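Local coordinates for CoA-binding domain-containing protein (Thermus thermophilus, PDB 1IUK) that probably binds coenzyme A through a Rossmann-like domain, although its wider cellular role remains unknown, at residues A[61-64]-A[65-68]; A[84-87]-A[88-91]. One frame throughout, in Å; residues are numbered along the deposited sequence.

In the fold
Contacts 1 and 2 follow one another along the chain, their centres about 12 Å apart, and they meet through Glu89. Its OE1 takes a probable hydrogen bond from Leu64 N (2.9 Å), while its other carboxylate oxygen belongs to the His86 interaction inside contact 2. One carboxylate therefore ties the short 3-10 turn of 61-68 to the first turn of helix 87-93. Apolar packing continues the join, with Leu64 CD1 lying 3.8 Å from Val90 CG2. Along the chain, one contact precedes and the other follows strand 73-76 of the parallel Rossmann-like sheet, in a domain that probably binds coenzyme A.

Contact 1 (A[61-64]-A[65-68]); sequences VASL and LDLK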
# COMPACT_ATOMS: atom_id res chain seq x y z
N VAL A 61 -3.27 8.80 -9.60
CA VAL A 61 -2.30 9.88 -9.73
C VAL A 61 -0.94 9.24 -10.07
O VAL A 61 -0.72 8.07 -9.80
CB VAL A 61 -2.21 10.74 -8.43
CG1 VAL A 61 -3.54 11.45 -8.18
CG2 VAL A 61 -1.85 9.88 -7.23
N ALA A 62 -0.04 10.02 -10.65
CA ALA A 62 1.26 9.48 -11.03
C ALA A 62 2.26 9.32 -9.90
O ALA A 62 3.07 8.39 -9.92
CB ALA A 62 1.86 10.31 -12.15
N SER A 63 2.21 10.22 -8.91
CA SER A 63 3.15 10.18 -7.79
C SER A 63 2.50 10.25 -6.43
O SER A 63 1.45 10.87 -6.27
CB SER A 63 4.13 11.34 -7.91
OG SER A 63 4.51 11.82 -6.62
N LEU A 64 3.14 9.64 -5.45
CA LEU A 64 2.64 9.63 -4.09
C LEU A 64 2.45 11.06 -3.59
O LEU A 64 1.53 11.33 -2.83
CB LEU A 64 3.60 8.89 -3.17
CG LEU A 64 3.66 7.36 -3.30
CD1 LEU A 64 4.72 6.82 -2.36
CD2 LEU A 64 2.29 6.75 -2.97
N LEU A 65 3.31 11.96 -4.03
CA LEU A 65 3.24 13.35 -3.60
C LEU A 65 2.04 14.08 -4.19
O LEU A 65 1.75 15.20 -3.80
CB LEU A 65 4.53 14.08 -3.98
CG LEU A 65 5.85 13.54 -3.42
CD1 LEU A 65 5.70 13.19 -1.95
CD2 LEU A 65 6.27 12.31 -4.22
N ASP A 66 1.34 13.44 -5.13
CA ASP A 66 0.16 14.05 -5.72
C ASP A 66 -1.06 13.81 -4.83
O ASP A 66 -2.09 14.45 -5.00
CB ASP A 66 -0.12 13.46 -7.10
CG ASP A 66 0.80 14.00 -8.19
OD1 ASP A 66 1.15 13.21 -9.09
OD2 ASP A 66 1.15 15.21 -8.15
N LEU A 67 -0.95 12.87 -3.89
CA LEU A 67 -2.06 12.57 -2.99
C LEU A 67 -2.34 13.80 -2.16
O LEU A 67 -1.41 14.49 -1.72
CB LEU A 67 -1.71 11.38 -2.09
CG LEU A 67 -1.66 10.02 -2.81
CD1 LEU A 67 -1.33 8.87 -1.84
CD2 LEU A 67 -3.01 9.79 -3.46
N LYS A 68 -3.61 14.08 -1.94
CA LYS A 68 -4.00 15.27 -1.20
C LYS A 68 -4.45 15.00 0.24
O LYS A 68 -5.14 15.83 0.84
CB LYS A 68 -5.09 16.02 -1.97
CG LYS A 68 -4.60 16.69 -3.27
CD LYS A 68 -3.40 17.61 -3.01
CE LYS A 68 -3.10 18.53 -4.20
NZ LYS A 68 -1.65 18.54 -4.58
O HOH W 1 -0.90 12.65 -11.16
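Ser63 and Asp66 hold each other from both ends of a single turn. The Ser63 carbonyl oxygen accepts Asp66 N at 2.8 Å, with the donor 55° above the carbonyl plane, as suits a tight 3-10 turn. In the reverse direction Ser63 N donates to Asp66 OD1 over 3.2 Å, a bent bond (144°) that meets the anti side of the carboxylate. Asp66 can reach back because its CG stands beside its own backbone N (chi1 -77°), folding the carboxylate over the start of the turn. Ser63 OG accepts Leu65 N at 2.9 Å, and Leu67 N bonds to Leu64 O one step further on.

The packed side faces strand 42-46, where Val46 touches Val61, Leu64 and Leu67. Val61 CG2 meets Leu67 CD2 at 3.9 Å, the two side chains crossing at about a right angle, and Val61 CB rests against Asp66 CB at 3.7 Å. The looser, wetter side is where a water accepts from Ala62 N and donates to Asp66 OD1 at 3.0 Å, giving that oxygen a second partner. Ser63 OG to Leu65 N is an ST turn. Ser63 N to Asp66 OD1 resembles one half of a capping box, but the full box is not formed, because Asp66 N bonds to Ser63 O; the arrangement marks the start of a short 3-10 segment.

Contact 2 (A[84-87]-A[88-91]); sequences MDHL and PEVL
Two backbone bonds, Val90 N to His86 O at 3.0 Å and Leu91 N to Leu87 O at 2.8 Å, span four residues each and set the opening turn of helix 87-93. Pro88 suits this first turn, where its lack of an N-H breaks no bond of the helix; Met84 O before it accepts Leu87 N instead. On one side of the turn, His86 and Glu89 point the same way and lie side by side. His86 ND1 donates to Glu89 OE2 at 2.6 Å, a short bond that reaches the carboxylate on its anti side. The bond is tilted from both the ring and the carboxylate plane, although the planes themselves differ by only 15°. Glu89 achieves this with CG held between its backbone N and carbonyl carbon (chi1 66°), which brings CG to 3.0 Å from His86 O, and with the chain extended beyond. His86 NE2 is hydrogen-bonded to Arg78, so both ring nitrogens are engaged and the orientation of the imidazole is fixed. On another flank Leu87 CD2 comes to 3.4 Å from Leu91 CD1, closer than usual for two carbons; as the first torsion of Leu87 (-128°) also lies off the staggered positions, the modelled place of its tip is doubtful. Leu87 also rests on Phe109 and Ala112, and Val90 on Leu113, so that helix 107-115 flanks this turn. In the fold, helix 87-93 belongs to the crossover that follows strand 73-76 and leads into its parallel neighbour, strand 98-100.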
# COMPACT_ATOMS: atom_id res chain seq x y z
N MET A 84 13.81 1.30 -4.90
CA MET A 84 14.75 2.36 -4.55
C MET A 84 14.46 3.69 -5.24
O MET A 84 14.63 4.75 -4.65
CB MET A 84 16.18 1.91 -4.84
CG MET A 84 16.76 0.97 -3.78
SD MET A 84 16.47 1.44 -2.03
CE MET A 84 17.64 2.73 -1.78
N ASP A 85 13.98 3.66 -6.48
CA ASP A 85 13.67 4.90 -7.18
C ASP A 85 12.41 5.56 -6.63
O ASP A 85 12.10 6.71 -6.96
CB ASP A 85 13.49 4.64 -8.68
CG ASP A 85 14.78 4.20 -9.36
OD1 ASP A 85 15.87 4.57 -8.87
OD2 ASP A 85 14.70 3.48 -10.37
N HIS A 86 11.68 4.83 -5.79
CA HIS A 86 10.46 5.36 -5.19
C HIS A 86 10.75 5.87 -3.77
O HIS A 86 9.98 6.65 -3.22
CB HIS A 86 9.36 4.27 -5.09
CG HIS A 86 8.63 3.99 -6.38
ND1 HIS A 86 7.73 4.88 -6.93
CD2 HIS A 86 8.61 2.89 -7.17
CE1 HIS A 86 7.19 4.34 -8.01
NE2 HIS A 86 7.71 3.13 -8.18
N LEU A 87 11.85 5.40 -3.19
CA LEU A 87 12.21 5.77 -1.83
C LEU A 87 12.02 7.24 -1.48
O LEU A 87 11.46 7.55 -0.43
CB LEU A 87 13.65 5.35 -1.51
CG LEU A 87 13.86 4.51 -0.24
CD1 LEU A 87 15.32 4.53 0.15
CD2 LEU A 87 13.00 5.03 0.90
N PRO A 88 12.51 8.15 -2.32
CA PRO A 88 12.35 9.58 -2.03
C PRO A 88 10.90 10.02 -1.82
O PRO A 88 10.59 10.72 -0.86
CB PRO A 88 12.98 10.27 -3.24
CG PRO A 88 13.92 9.27 -3.80
CD PRO A 88 13.29 7.93 -3.55
N GLU A 89 10.01 9.61 -2.73
CA GLU A 89 8.60 9.98 -2.60
C GLU A 89 7.92 9.24 -1.43
O GLU A 89 6.98 9.75 -0.83
CB GLU A 89 7.85 9.72 -3.91
CG GLU A 89 7.75 8.26 -4.30
CD GLU A 89 6.65 8.00 -5.34
OE1 GLU A 89 5.92 8.95 -5.70
OE2 GLU A 89 6.52 6.85 -5.79
N VAL A 90 8.42 8.05 -1.12
CA VAL A 90 7.87 7.27 -0.01
C VAL A 90 8.22 7.98 1.30
O VAL A 90 7.35 8.27 2.12
CB VAL A 90 8.44 5.82 0.01
CG1 VAL A 90 8.13 5.13 1.33
CG2 VAL A 90 7.83 5.01 -1.15
N LEU A 91 9.50 8.28 1.49
CA LEU A 91 9.95 8.96 2.69
C LEU A 91 9.29 10.33 2.84
O LEU A 91 9.00 10.76 3.95
CB LEU A 91 11.47 9.10 2.67
CG LEU A 91 12.21 7.76 2.82
CD1 LEU A 91 13.68 7.97 2.53
CD2 LEU A 91 12.01 7.19 4.22
O HOH W 2 10.71 8.57 -5.94